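Local coordinates for protein beta-galactosidase (Trichoderma reesei, PDB 3OG2) that probably hydrolyses terminal non-reducing beta-D-galactose residues from beta-D-galactosides, as a TIM-barrel glycoside hydrolase of family 35, at residues V47-R51 with F75-L81; L97-F101 with I160-A164; N329-L333 with L840-G844. One frame throughout, in Å; residues are numbered along the deposited sequence. Where two conformers were deposited one is given.

Contact 1: residues V47-R51 with F75-L81; sequences VHPFR and FYVDWAL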
# COMPACT_ATOMS: atom_id res chain seq x y z
N VAL A 47 4.87 -2.26 -0.49
CA VAL A 47 4.15 -3.04 0.54
C VAL A 47 4.69 -2.63 1.89
O VAL A 47 5.91 -2.56 2.03
CB VAL A 47 4.35 -4.55 0.35
CG1 VAL A 47 3.66 -5.34 1.48
CG2 VAL A 47 3.86 -5.01 -1.02
N HIS A 48 3.83 -2.38 2.86
CA HIS A 48 4.32 -1.93 4.17
C HIS A 48 4.04 -3.02 5.18
O HIS A 48 2.89 -3.28 5.48
CB HIS A 48 3.62 -0.65 4.62
CG HIS A 48 3.98 0.50 3.70
ND1 HIS A 48 3.31 1.66 3.69
CD2 HIS A 48 5.01 0.57 2.81
CE1 HIS A 48 3.90 2.45 2.76
NE2 HIS A 48 4.93 1.81 2.21
N PRO A 49 5.07 -3.71 5.68
CA PRO A 49 4.83 -4.90 6.53
C PRO A 49 3.99 -4.55 7.74
O PRO A 49 3.19 -5.38 8.19
CB PRO A 49 6.23 -5.38 6.90
CG PRO A 49 7.17 -4.32 6.51
CD PRO A 49 6.51 -3.50 5.40
N PHE A 50 4.17 -3.35 8.30
CA PHE A 50 3.42 -3.02 9.50
C PHE A 50 1.95 -2.76 9.27
O PHE A 50 1.21 -2.66 10.26
CB PHE A 50 4.10 -1.80 10.18
CG PHE A 50 4.24 -0.61 9.26
CD1 PHE A 50 3.19 0.29 9.11
CD2 PHE A 50 5.45 -0.41 8.57
CE1 PHE A 50 3.27 1.38 8.24
CE2 PHE A 50 5.51 0.68 7.69
CZ PHE A 50 4.45 1.55 7.51
N ARG A 51 1.52 -2.67 8.01
CA ARG A 51 0.09 -2.49 7.70
C ARG A 51 -0.63 -3.82 7.45
O ARG A 51 -1.83 -3.82 7.17
CB ARG A 51 -0.05 -1.59 6.48
CG ARG A 51 0.08 -0.10 6.95
CD ARG A 51 0.19 0.86 5.79
NE ARG A 51 -0.27 2.21 6.15
CZ ARG A 51 0.32 3.34 5.80
NH1 ARG A 51 1.49 3.40 5.15
NH2 ARG A 51 -0.32 4.44 6.16
N PHE A 75 9.66 -1.34 0.74
CA PHE A 75 8.91 -1.29 1.99
C PHE A 75 9.47 -0.23 2.91
O PHE A 75 10.68 0.00 2.96
CB PHE A 75 8.93 -2.64 2.70
CG PHE A 75 10.29 -3.09 3.24
CD1 PHE A 75 11.25 -3.68 2.42
CD2 PHE A 75 10.59 -2.88 4.59
CE1 PHE A 75 12.48 -4.10 2.96
CE2 PHE A 75 11.81 -3.31 5.12
CZ PHE A 75 12.75 -3.92 4.31
N TYR A 76 8.57 0.37 3.68
CA TYR A 76 8.94 1.24 4.79
C TYR A 76 9.03 0.41 6.06
O TYR A 76 8.36 -0.65 6.18
CB TYR A 76 7.89 2.34 4.99
CG TYR A 76 7.98 3.53 4.06
CD1 TYR A 76 9.19 4.16 3.73
CD2 TYR A 76 6.77 4.06 3.59
CE1 TYR A 76 9.18 5.29 2.89
CE2 TYR A 76 6.77 5.18 2.77
CZ TYR A 76 7.98 5.78 2.43
OH TYR A 76 7.92 6.86 1.60
N VAL A 77 9.77 0.96 7.02
CA VAL A 77 9.69 0.52 8.43
C VAL A 77 9.22 1.72 9.24
O VAL A 77 9.71 2.84 8.98
CB VAL A 77 11.03 0.01 8.96
CG1 VAL A 77 10.84 -0.48 10.39
CG2 VAL A 77 11.63 -1.04 8.05
N ASP A 78 8.28 1.52 10.16
CA ASP A 78 7.71 2.62 10.95
C ASP A 78 8.35 2.63 12.32
O ASP A 78 8.03 1.80 13.20
CB ASP A 78 6.19 2.41 11.01
CG ASP A 78 5.48 3.51 11.72
OD1 ASP A 78 6.07 4.44 12.29
OD2 ASP A 78 4.19 3.46 11.73
N TRP A 79 9.24 3.61 12.54
CA TRP A 79 9.99 3.72 13.80
C TRP A 79 9.03 3.79 14.98
O TRP A 79 9.31 3.18 16.04
CB TRP A 79 10.86 5.00 13.66
CG TRP A 79 11.65 5.41 14.85
CD1 TRP A 79 11.95 4.72 16.03
CD2 TRP A 79 12.29 6.69 14.99
NE1 TRP A 79 12.72 5.50 16.84
CE2 TRP A 79 12.94 6.72 16.24
CE3 TRP A 79 12.36 7.81 14.17
CZ2 TRP A 79 13.66 7.82 16.68
CZ3 TRP A 79 13.06 8.91 14.59
CH2 TRP A 79 13.70 8.90 15.85
N ALA A 80 7.94 4.52 14.87
CA ALA A 80 7.02 4.75 16.00
C ALA A 80 6.49 3.41 16.56
O ALA A 80 6.13 3.37 17.73
CB ALA A 80 5.84 5.61 15.56
N LEU A 81 6.44 2.35 15.72
CA LEU A 81 5.99 1.04 16.26
C LEU A 81 7.09 0.24 16.92
O LEU A 81 6.75 -0.66 17.70
CB LEU A 81 5.39 0.22 15.08
CG LEU A 81 4.07 0.82 14.54
CD1 LEU A 81 3.71 0.08 13.25
CD2 LEU A 81 2.97 0.70 15.57

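Contact 2: residues L97-F101 with I160-A164; sequences LEPFF and IIAKA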
# COMPACT_ATOMS: atom_id res chain seq x y z
N LEU A 97 10.65 -8.19 11.04
CA LEU A 97 10.73 -8.25 9.59
C LEU A 97 11.13 -9.61 9.08
O LEU A 97 11.12 -9.86 7.87
CB LEU A 97 11.80 -7.24 9.13
CG LEU A 97 11.38 -5.78 9.22
CD1 LEU A 97 12.50 -4.85 8.83
CD2 LEU A 97 10.17 -5.52 8.31
N GLU A 98 11.53 -10.52 9.96
CA GLU A 98 12.06 -11.79 9.46
C GLU A 98 11.04 -12.56 8.62
O GLU A 98 11.42 -13.07 7.55
CB GLU A 98 12.62 -12.62 10.61
CG GLU A 98 13.75 -11.91 11.34
CD GLU A 98 14.82 -11.27 10.49
OE1 GLU A 98 15.32 -11.92 9.55
OE2 GLU A 98 15.15 -10.09 10.76
N PRO A 99 9.76 -12.64 8.99
CA PRO A 99 8.83 -13.34 8.07
C PRO A 99 8.64 -12.64 6.74
O PRO A 99 8.32 -13.26 5.74
CB PRO A 99 7.50 -13.32 8.86
CG PRO A 99 7.95 -13.23 10.32
CD PRO A 99 9.07 -12.21 10.23
N PHE A 100 8.81 -11.33 6.71
CA PHE A 100 8.71 -10.55 5.50
C PHE A 100 9.91 -10.91 4.60
O PHE A 100 9.72 -11.20 3.41
CB PHE A 100 8.66 -9.07 5.86
CG PHE A 100 8.29 -8.14 4.71
CD1 PHE A 100 6.97 -8.06 4.33
CD2 PHE A 100 9.22 -7.33 4.08
CE1 PHE A 100 6.56 -7.15 3.38
CE2 PHE A 100 8.83 -6.44 3.08
CZ PHE A 100 7.49 -6.36 2.71
N PHE A 101 11.13 -10.88 5.16
CA PHE A 101 12.30 -11.31 4.39
C PHE A 101 12.19 -12.74 3.88
O PHE A 101 12.53 -13.03 2.73
CB PHE A 101 13.56 -11.17 5.22
CG PHE A 101 13.91 -9.76 5.70
CD1 PHE A 101 13.63 -8.63 4.94
CD2 PHE A 101 14.53 -9.59 6.94
CE1 PHE A 101 13.94 -7.35 5.38
CE2 PHE A 101 14.87 -8.28 7.38
CZ PHE A 101 14.58 -7.18 6.59
N ILE A 160 19.41 -5.14 11.17
CA ILE A 160 18.46 -6.17 10.74
C ILE A 160 18.41 -6.23 9.22
O ILE A 160 18.48 -7.30 8.62
CB ILE A 160 17.07 -5.84 11.32
CG1 ILE A 160 17.01 -6.20 12.82
CG2 ILE A 160 15.94 -6.54 10.58
CD1 ILE A 160 15.87 -5.58 13.58
N ILE A 161 18.33 -5.07 8.57
CA ILE A 161 18.30 -5.04 7.10
C ILE A 161 19.62 -5.55 6.55
O ILE A 161 19.68 -6.25 5.53
CB ILE A 161 17.95 -3.62 6.68
CG1 ILE A 161 16.50 -3.25 7.10
CG2 ILE A 161 18.14 -3.38 5.19
CD1 ILE A 161 16.15 -1.84 6.64
N ALA A 162 20.74 -5.19 7.22
CA ALA A 162 22.05 -5.58 6.73
C ALA A 162 22.16 -7.11 6.63
O ALA A 162 22.71 -7.66 5.67
CB ALA A 162 23.19 -5.06 7.62
N LYS A 163 21.61 -7.81 7.63
CA LYS A 163 21.70 -9.28 7.63
C LYS A 163 20.91 -9.87 6.46
O LYS A 163 21.26 -10.96 6.00
CB LYS A 163 21.17 -9.76 8.99
CG LYS A 163 22.03 -9.31 10.15
CD LYS A 163 21.59 -9.78 11.52
CE LYS A 163 22.60 -9.44 12.58
NZ LYS A 163 22.74 -8.00 12.92
N ALA A 164 19.91 -9.14 6.00
CA ALA A 164 19.03 -9.62 4.92
C ALA A 164 19.54 -9.19 3.55
O ALA A 164 18.86 -9.39 2.55
CB ALA A 164 17.63 -9.11 5.16
O HOH W 1 17.62 -9.67 9.69

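Contact 3: residues N329-L333 with L840-G844; sequences NWGNL and LNEGG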
# COMPACT_ATOMS: atom_id res chain seq x y z
N ASN A 329 -4.49 0.84 8.30
CA ASN A 329 -3.93 1.61 9.42
C ASN A 329 -4.57 1.11 10.73
O ASN A 329 -5.32 1.90 11.40
CB ASN A 329 -4.21 3.10 9.21
CG ASN A 329 -3.64 3.61 7.93
OD1 ASN A 329 -2.46 3.36 7.62
ND2 ASN A 329 -4.46 4.30 7.12
N TRP A 330 -4.31 -0.13 11.09
CA TRP A 330 -4.85 -0.66 12.33
C TRP A 330 -4.15 -0.02 13.50
O TRP A 330 -3.07 0.59 13.40
CB TRP A 330 -4.70 -2.22 12.30
CG TRP A 330 -3.24 -2.59 12.36
CD1 TRP A 330 -2.35 -2.69 11.33
CD2 TRP A 330 -2.52 -2.89 13.57
NE1 TRP A 330 -1.12 -3.03 11.83
CE2 TRP A 330 -1.18 -3.15 13.20
CE3 TRP A 330 -2.85 -2.92 14.94
CZ2 TRP A 330 -0.18 -3.47 14.12
CZ3 TRP A 330 -1.87 -3.25 15.85
CH2 TRP A 330 -0.58 -3.51 15.44
N GLY A 331 -4.78 -0.16 14.69
CA GLY A 331 -4.07 0.21 15.93
C GLY A 331 -3.56 1.64 15.95
O GLY A 331 -2.47 1.88 16.46
N ASN A 332 -4.31 2.60 15.44
CA ASN A 332 -3.96 4.02 15.46
C ASN A 332 -2.65 4.30 14.74
O ASN A 332 -2.05 5.39 14.98
CB ASN A 332 -3.88 4.54 16.90
CG ASN A 332 -5.19 4.33 17.62
OD1 ASN A 332 -6.25 4.81 17.16
ND2 ASN A 332 -5.11 3.67 18.76
N LEU A 333 -2.17 3.45 13.84
CA LEU A 333 -0.82 3.76 13.28
C LEU A 333 -0.90 4.88 12.27
O LEU A 333 0.17 5.40 11.92
CB LEU A 333 -0.17 2.49 12.72
CG LEU A 333 -0.76 1.88 11.45
CD1 LEU A 333 -0.18 2.52 10.18
CD2 LEU A 333 -0.44 0.38 11.38
N LEU A 840 0.89 1.68 19.86
CA LEU A 840 -0.15 2.62 19.40
C LEU A 840 -1.55 2.00 19.46
O LEU A 840 -2.53 2.74 19.41
CB LEU A 840 0.13 3.09 17.98
CG LEU A 840 1.54 3.69 17.78
CD1 LEU A 840 1.68 4.19 16.36
CD2 LEU A 840 1.79 4.82 18.78
N ASN A 841 -1.65 0.67 19.62
CA ASN A 841 -2.94 0.00 19.49
C ASN A 841 -4.03 0.54 20.39
O ASN A 841 -5.18 0.68 19.95
CB ASN A 841 -2.70 -1.53 19.71
CG ASN A 841 -3.97 -2.34 19.45
OD1 ASN A 841 -4.47 -2.32 18.31
ND2 ASN A 841 -4.45 -3.04 20.46
N GLU A 842 -3.67 0.79 21.67
CA GLU A 842 -4.62 1.29 22.63
C GLU A 842 -4.57 2.79 22.83
O GLU A 842 -3.46 3.33 22.95
CB GLU A 842 -4.27 0.89 24.07
CG GLU A 842 -4.22 -0.54 24.24
CD GLU A 842 -3.80 -1.03 25.63
OE1 GLU A 842 -3.62 -0.37 26.70
OE2 GLU A 842 -3.68 -2.28 25.56
N GLY A 843 -5.72 3.41 22.94
CA GLY A 843 -5.78 4.78 23.46
C GLY A 843 -6.09 4.79 24.95
O GLY A 843 -5.88 3.76 25.65
N GLY A 844 -6.61 5.93 25.43
CA GLY A 844 -6.76 6.17 26.86
C GLY A 844 -8.17 5.92 27.38
O GLY A 844 -8.38 6.27 28.55
O HOH W 2 -7.45 2.32 19.86

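Contact 1: residues V47-R51 with F75-L81
F50 and Y76 bury more surface than any other residues where the loop that leaves one barrel strand meets the end of the next. F50 points toward 75-81 and lays a ring face on the side chain of D78: D78 CB sits 3.7 Å from the centroid of the F50 ring, 9° off the normal, a CH-pi contact. The edge of the same ring meets the backbone, with F50 CE2 3.5 Å from Y76 O, and L81 packs at the base of the F50 side chain, L81 CD1 3.6 Å from F50 CB. D78 N-caps the short helix that follows, D78 OD1 accepting a weak bond from A80 N (3.2 Å).

Y76 packs against H48, with H48 NE2 3.2 Å from Y76 CD2 and Y76 CB over the imidazole face. The H48 ring is held from two sides, by R51 NH1, which donates to H48 ND1 (2.9 Å), and by E46 at NE2. Y76 binds beta-D-galactose in this protein, and its hydroxyl is hydrogen-bonded to N179, another galactose-binding residue, so the contact places Y76 in the galactose site, without galactose in this model.

P49 CD also touches F75 CB at 3.7 Å. Strands 38-47 and 72-76 are parallel neighbours in the TIM barrel; F75 is bonded through its backbone to strand 110-116, while F100 and F101 of helix 98-107 pack on its ring.

Contact 2: residues L97-F101 with I160-A164
Helix 98-107 and the C-terminal end of helix 144-163 lie side by side on the outside of the TIM barrel, and these segments form one place where they meet. The backbones stay well apart: the nearest CA pairs are L97 with I160 at 8.1 Å and F101 with A164 at 7.0 Å, so the gap is bridged by side chains. F101 N donates to L97 O (2.9 Å), a helical bond spanning the first segment; at the end of the second, A164 N donates to I161 O (2.9 Å).

F101 fills the centre of the interface. Its CB points toward the other segment and its ring reaches I160, I161 and A164, the closest approach to I160 being F101 CE2 to I160 CG2 at 3.8 Å, near the ring plane. L97 extends the apolar patch, with L97 CD1 4.2 Å from I160 CG2. I161 and A164 also rest on V172 of strand 172-177, and F101 touches both V172 and L111 of strand 110-116, so the helix pair is seated on the barrel wall.

Toward solvent, the exposed E98 adds a polar margin: a water donates to E98 OE2 and to I160 O, both at 2.7 Å. Deeper in, the methyl of A164 lies over one face of F101 in a CH-pi contact, A164 CB being 3.6 Å from the centroid of the F101 ring and 12° off its normal.

Contact 3: residues N329-L333 with L840-G844
W330 turns the edge of its indole to N841, with W330 CZ3 3.7 Å from N841 OD1. The polar ends of both are engaged elsewhere: W330 NE1 with F50 O, and N841 with the backbone of G925 and Q927.

W330 to L333 form a type I' beta turn, closed by L333 N donating to W330 O at 3.0 Å. G331, at a phi of 57°, occupies the first corner and brings its CA nearest, 3.7 Å from N841 CA. A CB here would clash with W330 CE3 and lie a tight 3.1 Å from N841 OD1, and the positive phi also favours glycine. N332, the second corner, makes the direct bond between the segments: N332 ND2 donates to L840 O at 2.8 Å, nearly straight at 172°. The same ND2 donates to a water (2.9 Å), which passes a bond to N841 O (2.8 Å). L333 ends the walk with apolar contact, L333 CA lying 4.0 Å from L840 CD1.

Some 500 residues separate the two loops in sequence, one leaving barrel strand 318-321 and the other following strand 820-824 of a beta domain. The contact is held by an uncharged amide that binds one backbone carbonyl directly and another through water, with L840, the residue most buried here, packing beside it; no charged pair crosses between the segments.

In the fold
Contacts 1 and 2 belong to the TIM barrel and touch each other: F75 and P49 of contact 1 pack on F100, F101 and L97 of contact 2, so the pocket end of the strands and the outer helix layer share one apolar body. Contact 1 is wholly buried beside the galactose site; contact 2, farther from the centre of the chain, is buried too but has an exposed, watered rim. Contact 3, also buried, joins the barrel to distant C-terminal chain and mixes a direct amide bond and a water bridge with leucine packing. It meets contact 1 through R51 with N329 and F50 with W330, but stays about 12 Å from contact 2 at the nearest atoms.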